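Local atomic coordinates of interferon-inducible protein AIM2 (PDB entry 4JBM), a protein that senses double-stranded DNA in the cytosol through its HIN domain and assembles the AIM2 inflammasome, which leads to pyroptosis. Residues Ala45-Lys48 / Asp49-Ile52; Asn89-Lys92 / Arg93-Thr97; Lys104-Pro107 / Cys108-Val112; Thr150-Glu153 / Glu154-Ile158. All blocks are in the same frame, centred on the assembly; numbering follows the deposited sequence.

Contact 1 of 4, residues Ala45-Lys48 / Asp49-Ile52; sequences AQFK and DKFI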
loop_
_atom_site.group_PDB
_atom_site.type_symbol
_atom_site.label_atom_id
_atom_site.label_comp_id
_atom_site.label_asym_id
_atom_site.label_seq_id
_atom_site.Cartn_x
_atom_site.Cartn_y
_atom_site.Cartn_z
ATOM N N ALA A 45 -1.579 5.420 -15.266
ATOM C CA ALA A 45 -2.837 4.731 -15.535
ATOM C C ALA A 45 -2.881 4.006 -16.856
ATOM O O ALA A 45 -3.420 2.915 -16.955
ATOM C CB ALA A 45 -4.009 5.683 -15.434
ATOM N N GLN A 46 -2.351 4.629 -17.887
ATOM C CA GLN A 46 -2.297 3.968 -19.174
ATOM C C GLN A 46 -1.430 2.723 -18.999
ATOM O O GLN A 46 -1.655 1.696 -19.624
ATOM C CB GLN A 46 -1.762 4.906 -20.251
ATOM C CG GLN A 46 -0.464 5.600 -19.895
ATOM C CD GLN A 46 0.643 5.294 -20.881
ATOM O OE1 GLN A 46 1.643 6.000 -20.936
ATOM N NE2 GLN A 46 0.472 4.232 -21.664
ATOM N N PHE A 47 -0.478 2.833 -18.081
ATOM C CA PHE A 47 0.600 1.893 -17.854
ATOM C C PHE A 47 0.139 0.547 -17.291
ATOM O O PHE A 47 0.937 -0.342 -17.102
ATOM C CB PHE A 47 1.620 2.516 -16.914
ATOM C CG PHE A 47 2.620 3.407 -17.593
ATOM C CD1 PHE A 47 2.936 3.232 -18.915
ATOM C CD2 PHE A 47 3.250 4.410 -16.894
ATOM C CE1 PHE A 47 3.854 4.048 -19.529
ATOM C CE2 PHE A 47 4.169 5.225 -17.502
ATOM C CZ PHE A 47 4.472 5.045 -18.822
ATOM N N LYS A 48 -1.133 0.421 -16.960
ATOM C CA LYS A 48 -1.632 -0.763 -16.280
ATOM C C LYS A 48 -1.429 -2.034 -17.067
ATOM O O LYS A 48 -1.181 -3.076 -16.498
ATOM C CB LYS A 48 -3.115 -0.618 -15.943
ATOM C CG LYS A 48 -3.702 -1.828 -15.240
ATOM C CD LYS A 48 -3.172 -1.939 -13.826
ATOM C CE LYS A 48 -3.465 -3.293 -13.223
ATOM N NZ LYS A 48 -3.204 -4.424 -14.147
ATOM N N ASP A 49 -1.580 -1.953 -18.372
ATOM C CA ASP A 49 -1.462 -3.120 -19.248
ATOM C C ASP A 49 -0.070 -3.761 -19.224
ATOM O O ASP A 49 0.126 -4.875 -19.717
ATOM C CB ASP A 49 -1.838 -2.747 -20.692
ATOM C CG ASP A 49 -0.982 -1.615 -21.255
ATOM O OD1 ASP A 49 -0.569 -0.730 -20.475
ATOM O OD2 ASP A 49 -0.717 -1.612 -22.479
ATOM N N LYS A 50 0.891 -3.047 -18.645
ATOM C CA LYS A 50 2.272 -3.502 -18.592
ATOM C C LYS A 50 2.597 -4.033 -17.199
ATOM O O LYS A 50 3.595 -4.725 -17.002
ATOM C CB LYS A 50 3.206 -2.346 -18.964
ATOM C CG LYS A 50 2.950 -1.785 -20.366
ATOM C CD LYS A 50 3.743 -0.509 -20.626
ATOM C CE LYS A 50 3.665 -0.104 -22.085
ATOM N NZ LYS A 50 4.482 -1.000 -22.939
ATOM N N PHE A 51 1.744 -3.686 -16.240
ATOM C CA PHE A 51 1.911 -4.092 -14.852
ATOM C C PHE A 51 1.054 -5.311 -14.484
ATOM O O PHE A 51 0.035 -5.197 -13.793
ATOM C CB PHE A 51 1.559 -2.918 -13.938
ATOM C CG PHE A 51 2.677 -1.928 -13.749
ATOM C CD1 PHE A 51 2.903 -0.918 -14.684
ATOM C CD2 PHE A 51 3.492 -1.995 -12.629
ATOM C CE1 PHE A 51 3.931 0.006 -14.497
ATOM C CE2 PHE A 51 4.521 -1.076 -12.435
ATOM C CZ PHE A 51 4.742 -0.079 -13.371
ATOM N N ILE A 52 1.483 -6.480 -14.939
ATOM C CA ILE A 52 0.816 -7.720 -14.584
ATOM C C ILE A 52 1.818 -8.647 -13.897
ATOM O O ILE A 52 2.969 -8.734 -14.328
ATOM C CB ILE A 52 0.167 -8.363 -15.842
ATOM C CG1 ILE A 52 -1.104 -7.596 -16.215
ATOM C CG2 ILE A 52 -0.167 -9.830 -15.624
ATOM C CD1 ILE A 52 -0.984 -6.776 -17.476
#
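F47 and F51, four residues apart, meet at the end of a 3-10 segment. CB of F47 lies 4.2 Å from CE1 of F51, so it is the root of one side chain that touches the other ring. The F51 ring also turns its edge to the backbone of F47. The carbonyl O of F47 lies in the ring plane, 3.2 Å from CD1 of F51. K50 runs obliquely past F47, with its CD 4.2 Å from CD1 of the ring. K50 then runs on past the ring, and its NZ makes a weak hydrogen bond to the carbonyl O of V77. K48 takes another course. Its CG is anti to the backbone N, and bends at chi2 and chi4 bring NZ round to the carbonyl O of F51, a weak hydrogen bond of 3.3 Å. Two backbone bonds hold the turn: K50 N to F47 O at 3.1 Å, and F51 N to K48 O at 3.0 Å. Each spans three residues. The two buried rings pack on strands 4-16, 25-32 and 37-42: F51 on V8, A29, V31 and V40, and F47 on V42. The arrangement is a short 3-10 segment, Q46 to K50, in the first OB fold of the HIN domain. It sits in the position, between the third and fourth barrel strands, where OB folds usually carry a helix.

Contact 2 of 4, residues Asn89-Lys92 / Arg93-Thr97; sequences NVVK and RARET. With nucleotides of chain C; nucleotides of chain D.
Helix 88-95 and the residues just after it form part of the DNA-binding surface of the HIN domain. N89 and R93 sit one helical turn apart and grip the same phosphate oxygen, OP2 of DG8 of chain C. The N89 amide gives ND2 to it, modelled at 2.5 Å, a length too short to take literally. R93 comes to it with the edge of its guanidinium, using NE and NH2; the NH2 bond to OP2 is 2.8 Å long. Three bonds thus converge on one anionic oxygen. The amide and guanidinium planes stand 57° apart. ND2 of N89 lies near the guanidinium plane, 3.2 Å from NE of R93; both are donors, and the shared phosphate brings them together. N89 has CG anti to its backbone N (chi1 -156°), which carries the amide out to the DNA. The helix itself is held by bonds such as R93 N to N89 O and A94 N to V90 O, both 2.9 Å. A94 packs on L9 and F37. K92 bends at chi3 and chi4 toward the bases. Its NZ hydrogen-bonds O6 of one guanine of the DNA and lies 2.9 Å from O6 of another, DG2 of chain D. Beyond the helix, T97 holds the DG2 phosphate with two groups: its backbone N reaches OP2 almost straight (176°), and its OG1 gives a 2.7 Å bond to OP1.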
loop_
_atom_site.group_PDB
_atom_site.type_symbol
_atom_site.label_atom_id
_atom_site.label_comp_id
_atom_site.label_asym_id
_atom_site.label_seq_id
_atom_site.Cartn_x
_atom_site.Cartn_y
_atom_site.Cartn_z
ATOM N N ASN A 89 11.918 -15.405 -0.707
ATOM C CA ASN A 89 11.662 -14.614 0.491
ATOM C C ASN A 89 11.508 -13.117 0.204
ATOM O O ASN A 89 10.961 -12.378 1.020
ATOM C CB ASN A 89 12.712 -14.832 1.575
ATOM C CG ASN A 89 12.164 -14.507 2.957
ATOM O OD1 ASN A 89 11.170 -15.106 3.381
ATOM N ND2 ASN A 89 12.760 -13.530 3.636
ATOM N N VAL A 90 12.048 -12.671 -0.926
ATOM C CA VAL A 90 11.833 -11.301 -1.367
ATOM C C VAL A 90 10.367 -11.129 -1.732
ATOM O O VAL A 90 9.738 -10.154 -1.321
ATOM C CB VAL A 90 12.731 -10.933 -2.563
ATOM C CG1 VAL A 90 12.462 -9.501 -3.009
ATOM C CG2 VAL A 90 14.199 -11.112 -2.190
ATOM N N VAL A 91 9.817 -12.087 -2.481
ATOM C CA VAL A 91 8.380 -12.101 -2.779
ATOM C C VAL A 91 7.543 -12.154 -1.507
ATOM O O VAL A 91 6.611 -11.351 -1.311
ATOM C CB VAL A 91 8.000 -13.314 -3.642
ATOM C CG1 VAL A 91 6.496 -13.323 -3.918
ATOM C CG2 VAL A 91 8.782 -13.297 -4.929
ATOM N N LYS A 92 7.900 -13.091 -0.633
ATOM C CA LYS A 92 7.197 -13.270 0.631
ATOM C C LYS A 92 7.205 -11.986 1.459
ATOM O O LYS A 92 6.188 -11.622 2.045
ATOM C CB LYS A 92 7.790 -14.431 1.449
ATOM C CG LYS A 92 7.098 -15.768 1.294
ATOM C CD LYS A 92 7.776 -16.830 2.162
ATOM C CE LYS A 92 7.327 -16.837 3.625
ATOM N NZ LYS A 92 5.912 -17.327 3.804
ATOM N N ARG A 93 8.343 -11.299 1.529
ATOM C CA ARG A 93 8.377 -10.070 2.329
ATOM C C ARG A 93 7.624 -8.933 1.646
ATOM O O ARG A 93 6.981 -8.125 2.310
ATOM C CB ARG A 93 9.814 -9.667 2.689
ATOM C CG ARG A 93 10.285 -10.376 3.975
ATOM C CD ARG A 93 11.673 -9.993 4.485
ATOM N NE ARG A 93 12.761 -10.379 3.594
ATOM C CZ ARG A 93 13.366 -9.548 2.753
ATOM N NH1 ARG A 93 13.011 -8.273 2.710
ATOM N NH2 ARG A 93 14.348 -9.987 1.977
ATOM N N ALA A 94 7.674 -8.912 0.315
ATOM C CA ALA A 94 7.013 -7.878 -0.467
ATOM C C ALA A 94 5.527 -7.923 -0.235
ATOM O O ALA A 94 4.847 -6.883 -0.244
ATOM C CB ALA A 94 7.302 -8.060 -1.938
ATOM N N ARG A 95 5.025 -9.141 -0.053
ATOM C CA ARG A 95 3.591 -9.349 0.090
ATOM C C ARG A 95 3.087 -9.350 1.525
ATOM O O ARG A 95 1.883 -9.243 1.758
ATOM C CB ARG A 95 3.181 -10.661 -0.592
ATOM C CG ARG A 95 3.426 -10.707 -2.101
ATOM C CD ARG A 95 2.514 -9.741 -2.849
ATOM N NE ARG A 95 1.092 -10.096 -2.755
ATOM C CZ ARG A 95 0.470 -10.941 -3.578
ATOM N NH1 ARG A 95 1.138 -11.541 -4.558
ATOM N NH2 ARG A 95 -0.822 -11.193 -3.427
ATOM N N GLU A 96 3.986 -9.462 2.500
ATOM C CA GLU A 96 3.507 -9.660 3.864
ATOM C C GLU A 96 3.183 -8.335 4.566
ATOM O O GLU A 96 3.718 -7.276 4.225
ATOM C CB GLU A 96 4.494 -10.511 4.674
ATOM C CG GLU A 96 5.766 -9.801 5.102
ATOM C CD GLU A 96 6.740 -10.752 5.767
ATOM O OE1 GLU A 96 6.468 -11.973 5.760
ATOM O OE2 GLU A 96 7.779 -10.289 6.285
ATOM N N THR A 97 2.242 -8.408 5.499
ATOM C CA THR A 97 1.822 -7.274 6.307
ATOM C C THR A 97 2.820 -7.059 7.443
ATOM O O THR A 97 3.017 -7.945 8.273
ATOM C CB THR A 97 0.444 -7.532 6.918
ATOM O OG1 THR A 97 -0.524 -7.701 5.868
ATOM C CG2 THR A 97 0.042 -6.376 7.844
ATOM P P DG C 8 16.262 -12.985 3.552
ATOM O OP1 DG C 8 17.288 -12.914 2.482
ATOM O OP2 DG C 8 14.949 -12.311 3.395
ATOM O "O5'" DG C 8 15.983 -14.520 3.895
ATOM C "C5'" DG C 8 17.111 -15.318 4.313
ATOM C "C4'" DG C 8 16.608 -16.690 4.695
ATOM O "O4'" DG C 8 15.952 -16.678 5.983
ATOM C "C3'" DG C 8 15.612 -17.253 3.685
ATOM O "O3'" DG C 8 16.007 -18.554 3.323
ATOM C "C2'" DG C 8 14.269 -17.231 4.407
ATOM C "C1'" DG C 8 14.704 -17.331 5.864
ATOM N N9 DG C 8 13.772 -16.671 6.764
ATOM C C8 DG C 8 13.222 -15.416 6.648
ATOM N N7 DG C 8 12.397 -15.103 7.613
ATOM C C5 DG C 8 12.388 -16.231 8.418
ATOM C C6 DG C 8 11.680 -16.473 9.610
ATOM O O6 DG C 8 10.908 -15.712 10.227
ATOM N N1 DG C 8 11.965 -17.747 10.090
ATOM C C2 DG C 8 12.827 -18.647 9.503
ATOM N N2 DG C 8 12.970 -19.816 10.140
ATOM N N3 DG C 8 13.495 -18.430 8.378
ATOM C C4 DG C 8 13.228 -17.203 7.901
ATOM P P DG D 2 -0.361 -11.275 5.904
ATOM O OP1 DG D 2 -1.356 -10.248 6.291
ATOM O OP2 DG D 2 1.098 -10.983 5.926
ATOM O "O5'" DG D 2 -0.592 -12.530 6.861
ATOM C "C5'" DG D 2 -1.893 -13.071 6.969
ATOM C "C4'" DG D 2 -1.920 -14.124 8.057
ATOM O "O4'" DG D 2 -1.292 -15.326 7.563
ATOM C "C3'" DG D 2 -1.195 -13.767 9.343
ATOM O "O3'" DG D 2 -1.983 -14.288 10.408
ATOM C "C2'" DG D 2 0.181 -14.417 9.196
ATOM C "C1'" DG D 2 -0.162 -15.644 8.356
ATOM N N9 DG D 2 0.868 -16.108 7.423
ATOM C C8 DG D 2 1.563 -15.392 6.481
ATOM N N7 DG D 2 2.409 -16.114 5.792
ATOM C C5 DG D 2 2.258 -17.407 6.314
ATOM C C6 DG D 2 2.916 -18.631 5.985
ATOM O O6 DG D 2 3.782 -18.816 5.127
ATOM N N1 DG D 2 2.474 -19.710 6.753
ATOM C C2 DG D 2 1.536 -19.585 7.741
ATOM N N2 DG D 2 1.266 -20.726 8.365
ATOM N N3 DG D 2 0.906 -18.459 8.073
ATOM C C4 DG D 2 1.321 -17.409 7.320
ATOM O "O5'" DG D 1 -0.773 -12.739 -0.205
ATOM C "C5'" DG D 1 0.046 -12.256 0.851
ATOM C "C4'" DG D 1 -0.646 -12.454 2.181
ATOM O "O4'" DG D 1 -0.878 -13.867 2.400
ATOM C "C3'" DG D 1 0.115 -11.988 3.407
ATOM O "O3'" DG D 1 -0.813 -11.808 4.452
ATOM C "C2'" DG D 1 1.004 -13.200 3.658
ATOM C "C1'" DG D 1 0.024 -14.344 3.399
ATOM N N9 DG D 1 0.673 -15.581 2.930
ATOM C C8 DG D 1 1.644 -15.720 1.967
ATOM N N7 DG D 1 2.030 -16.958 1.762
ATOM C C5 DG D 1 1.282 -17.692 2.665
ATOM C C6 DG D 1 1.258 -19.083 2.927
ATOM O O6 DG D 1 1.914 -19.957 2.374
ATOM N N1 DG D 1 0.362 -19.437 3.935
ATOM C C2 DG D 1 -0.428 -18.521 4.584
ATOM N N2 DG D 1 -1.246 -19.012 5.520
ATOM N N3 DG D 1 -0.416 -17.214 4.346
ATOM C C4 DG D 1 0.448 -16.863 3.382
#

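Contact 3 of 4, residues Lys104-Pro107 / Cys108-Val112; sequences KIQP and CGTIV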
loop_
_atom_site.group_PDB
_atom_site.type_symbol
_atom_site.label_atom_id
_atom_site.label_comp_id
_atom_site.label_asym_id
_atom_site.label_seq_id
_atom_site.Cartn_x
_atom_site.Cartn_y
_atom_site.Cartn_z
ATOM N N LYS A 104 6.779 0.894 13.929
ATOM C CA LYS A 104 7.024 1.991 14.871
ATOM C C LYS A 104 8.307 2.771 14.583
ATOM O O LYS A 104 8.407 3.953 14.895
ATOM C CB LYS A 104 7.103 1.457 16.303
ATOM C CG LYS A 104 5.813 0.907 16.880
ATOM C CD LYS A 104 4.756 1.972 17.036
ATOM C CE LYS A 104 3.513 1.400 17.687
ATOM N NZ LYS A 104 3.847 0.656 18.927
ATOM N N ILE A 105 9.277 2.105 13.969
ATOM C CA ILE A 105 10.593 2.691 13.749
ATOM C C ILE A 105 10.867 3.034 12.289
ATOM O O ILE A 105 12.017 3.043 11.845
ATOM C CB ILE A 105 11.692 1.769 14.303
ATOM C CG1 ILE A 105 11.693 0.429 13.555
ATOM C CG2 ILE A 105 11.463 1.520 15.788
ATOM C CD1 ILE A 105 12.582 -0.625 14.176
ATOM N N GLN A 106 9.808 3.334 11.546
ATOM C CA GLN A 106 9.964 3.701 10.149
ATOM C C GLN A 106 9.715 5.201 9.988
ATOM O O GLN A 106 8.875 5.760 10.692
ATOM C CB GLN A 106 8.978 2.903 9.295
ATOM C CG GLN A 106 9.035 1.395 9.548
ATOM C CD GLN A 106 10.331 0.774 9.097
ATOM O OE1 GLN A 106 10.806 1.028 7.993
ATOM N NE2 GLN A 106 10.929 -0.033 9.963
ATOM N N PRO A 107 10.437 5.854 9.059
ATOM C CA PRO A 107 10.238 7.279 8.748
ATOM C C PRO A 107 8.809 7.628 8.328
ATOM O O PRO A 107 8.064 6.760 7.870
ATOM C CB PRO A 107 11.201 7.532 7.575
ATOM C CG PRO A 107 11.758 6.202 7.184
ATOM C CD PRO A 107 11.626 5.311 8.381
ATOM N N CYS A 108 8.416 8.883 8.525
ATOM C CA CYS A 108 7.127 9.349 8.027
ATOM C C CYS A 108 7.183 9.287 6.504
ATOM O O CYS A 108 8.253 9.428 5.909
ATOM C CB CYS A 108 6.823 10.782 8.493
ATOM S SG CYS A 108 6.686 10.990 10.280
ATOM N N GLY A 109 6.041 9.082 5.866
ATOM C CA GLY A 109 6.052 8.894 4.431
ATOM C C GLY A 109 6.330 7.460 3.992
ATOM O O GLY A 109 6.093 7.140 2.829
ATOM N N THR A 110 6.843 6.602 4.884
ATOM C CA THR A 110 7.045 5.183 4.520
ATOM C C THR A 110 5.725 4.576 4.098
ATOM O O THR A 110 4.727 4.661 4.819
ATOM C CB THR A 110 7.554 4.283 5.673
ATOM O OG1 THR A 110 6.789 4.527 6.852
ATOM C CG2 THR A 110 9.026 4.492 5.940
ATOM N N ILE A 111 5.730 3.958 2.930
ATOM C CA ILE A 111 4.505 3.370 2.425
ATOM C C ILE A 111 4.206 2.066 3.164
ATOM O O ILE A 111 5.096 1.251 3.409
ATOM C CB ILE A 111 4.564 3.176 0.909
ATOM C CG1 ILE A 111 4.747 4.546 0.249
ATOM C CG2 ILE A 111 3.325 2.472 0.405
ATOM C CD1 ILE A 111 3.801 5.620 0.809
ATOM N N VAL A 112 2.944 1.912 3.551
ATOM C CA VAL A 112 2.489 0.731 4.252
ATOM C C VAL A 112 1.251 0.193 3.552
ATOM O O VAL A 112 0.299 0.938 3.297
ATOM C CB VAL A 112 2.159 1.045 5.723
ATOM C CG1 VAL A 112 1.528 -0.171 6.409
ATOM C CG2 VAL A 112 3.417 1.462 6.453
#
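T110 turns back on P107, and its side chain is the centre of this contact. CB points toward the preceding residues and lies 3.3 Å from the carbonyl O of P107. From CB the chain forks. The hydroxyl branch sits between the backbone N and the carbonyl carbon (chi1 47°), and OG1 gives its proton to P107 O at 2.8 Å. The bond runs nearly along the C=O axis, with a C=O...OG1 angle of 170°. The same OG1 also comes close to CB of Q106. The methyl branch, CG2, stands anti to the carbonyl carbon. It reaches the P107 ring, and its 3.5 Å approach to CG is tighter than an ordinary carbon contact. The two side chains meet at about a right angle. CG2 also rests 3.7 Å from CB of Q106. The backbone N of T110 adds a second bond to P107 O, 3.2 Å long, coming from above the carbonyl plane. One carbonyl thus takes both the main-chain and the side-chain donor of T110. G109 has a positive phi of 85°, the conformation needed at this corner. The polar end of Q106 looks elsewhere: NE2 bonds the carbonyl of K102. T110 also packs on V165, a residue of the neighbouring strand. The arrangement is a type II beta turn, P107 to T110, in the loop after helix 100-103, leading into strand 111-123 of the second OB fold.

Contact 4 of 4, residues Thr150-Glu153 / Glu154-Ile158; sequences TKCE and EGDKI
The carboxylate of D156 folds back onto the backbone of E153. OD2 of D156 accepts the N-H of E153 at 2.6 Å, a short bond with an N-H...O angle of 152°. It is met on the anti side of the carboxylate, 27° out of its plane. The return bond runs from D156 N to the carbonyl O of E153, 3.1 Å. E153 is thus held through both its N-H and its C=O by the one residue D156. CG of D156 stands anti to its carbonyl carbon (chi1 -67°), which brings OD2 back over the turn. The E153 side chain joins in with its base: CB lies 3.5 Å from OD2 of D156. The two side chains pass obliquely.

C152 forms the next layer. Its SG is 4.0 Å from CB of D156 and 4.3 Å from CG2 of I158, in apolar contact with the latter. Both C152 and I158 pack on Y130, which ties the turn to strand 127-134. G155 has a positive phi, where a side chain would crowd the carbonyl before it.

Further out, K186 makes a salt bridge to OD2 of D156, and OD1 of D156 accepts the N-H of A187. The buried carboxylate therefore has partners at both oxygens, and K186 would be expected to favour the ionised form of D156. Backbone hydrogen bonds of G155 and D156 with V118 set the turn against strand 111-123. This is a type II beta turn, E153 to D156, leading into strand 157-160 of the second OB fold of the HIN domain.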
loop_
_atom_site.group_PDB
_atom_site.type_symbol
_atom_site.label_atom_id
_atom_site.label_comp_id
_atom_site.label_asym_id
_atom_site.label_seq_id
_atom_site.Cartn_x
_atom_site.Cartn_y
_atom_site.Cartn_z
ATOM N N THR A 150 -17.742 2.186 4.449
ATOM C CA THR A 150 -17.178 0.935 4.914
ATOM C C THR A 150 -17.288 0.870 6.436
ATOM O O THR A 150 -16.347 1.222 7.150
ATOM C CB THR A 150 -15.697 0.832 4.499
ATOM O OG1 THR A 150 -15.042 2.085 4.734
ATOM C CG2 THR A 150 -15.570 0.468 3.026
ATOM N N LYS A 151 -18.451 0.452 6.929
ATOM C CA LYS A 151 -18.673 0.360 8.367
ATOM C C LYS A 151 -17.980 -0.859 8.979
ATOM O O LYS A 151 -18.276 -2.016 8.668
ATOM C CB LYS A 151 -20.177 0.374 8.645
ATOM C CG LYS A 151 -20.952 -0.824 8.120
ATOM C CD LYS A 151 -22.408 -0.745 8.547
ATOM C CE LYS A 151 -23.118 0.419 7.861
ATOM N NZ LYS A 151 -24.541 0.528 8.277
ATOM N N CYS A 152 -17.027 -0.572 9.853
ATOM C CA CYS A 152 -16.210 -1.608 10.452
ATOM C C CYS A 152 -16.523 -1.765 11.935
ATOM O O CYS A 152 -16.506 -0.788 12.678
ATOM C CB CYS A 152 -14.736 -1.276 10.210
ATOM S SG CYS A 152 -13.542 -1.908 11.385
ATOM N N GLU A 153 -16.808 -2.991 12.360
ATOM C CA GLU A 153 -17.073 -3.277 13.769
ATOM C C GLU A 153 -15.822 -3.897 14.382
ATOM O O GLU A 153 -14.913 -4.303 13.657
ATOM C CB GLU A 153 -18.262 -4.236 13.910
ATOM C CG GLU A 153 -19.522 -3.792 13.172
ATOM C CD GLU A 153 -20.495 -4.930 12.929
ATOM O OE1 GLU A 153 -21.387 -4.785 12.067
ATOM O OE2 GLU A 153 -20.363 -5.975 13.598
ATOM N N GLU A 154 -15.761 -3.961 15.708
ATOM C CA GLU A 154 -14.634 -4.615 16.363
ATOM C C GLU A 154 -14.564 -6.087 15.966
ATOM O O GLU A 154 -15.588 -6.771 15.905
ATOM C CB GLU A 154 -14.738 -4.509 17.881
ATOM C CG GLU A 154 -13.587 -5.211 18.582
ATOM C CD GLU A 154 -13.849 -5.488 20.046
ATOM O OE1 GLU A 154 -15.035 -5.552 20.435
ATOM O OE2 GLU A 154 -12.869 -5.646 20.803
ATOM N N GLY A 155 -13.352 -6.568 15.697
ATOM C CA GLY A 155 -13.139 -7.943 15.284
ATOM C C GLY A 155 -13.009 -8.043 13.777
ATOM O O GLY A 155 -12.599 -9.073 13.234
ATOM N N ASP A 156 -13.339 -6.952 13.095
ATOM C CA ASP A 156 -13.143 -6.906 11.660
ATOM C C ASP A 156 -11.689 -6.595 11.337
ATOM O O ASP A 156 -10.857 -6.413 12.224
ATOM C CB ASP A 156 -14.048 -5.854 11.012
ATOM C CG ASP A 156 -15.524 -6.209 11.100
ATOM O OD1 ASP A 156 -15.848 -7.415 11.101
ATOM O OD2 ASP A 156 -16.355 -5.276 11.140
ATOM N N LYS A 157 -11.396 -6.515 10.051
ATOM C CA LYS A 157 -10.069 -6.161 9.606
ATOM C C LYS A 157 -10.165 -5.022 8.611
ATOM O O LYS A 157 -11.205 -4.813 7.980
ATOM C CB LYS A 157 -9.364 -7.360 8.969
ATOM C CG LYS A 157 -9.158 -8.559 9.896
ATOM C CD LYS A 157 -8.374 -9.656 9.169
ATOM C CE LYS A 157 -8.103 -10.844 10.063
ATOM N NZ LYS A 157 -9.297 -11.704 10.157
ATOM N N ILE A 158 -9.082 -4.263 8.511
ATOM C CA ILE A 158 -8.955 -3.228 7.505
ATOM C C ILE A 158 -7.778 -3.559 6.604
ATOM O O ILE A 158 -6.692 -3.904 7.076
ATOM C CB ILE A 158 -8.798 -1.829 8.132
ATOM C CG1 ILE A 158 -7.646 -1.805 9.129
ATOM C CG2 ILE A 158 -10.069 -1.435 8.832
ATOM C CD1 ILE A 158 -7.509 -0.461 9.866
#

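In the fold
All four contacts are local turns or helix steps, in series along the HIN domain. Contact 1 has the most apolar character: its two rings are buried against strands of the first sheet, about 15 Å from the DNA at the nearest atom. Contact 2 hydrogen-bonds the DNA, its polar side chains serving phosphates and a base. Contacts 3 and 4 are both type II turns with glycine at the third position, and they lead into neighbouring strands of the second sheet, 111-123 and 157-160. Contact 3 lies at the surface, only brushes the DNA and is closed by a threonine hydroxyl. Contact 4 is partly buried and is closed by a carboxylate paired with a lysine.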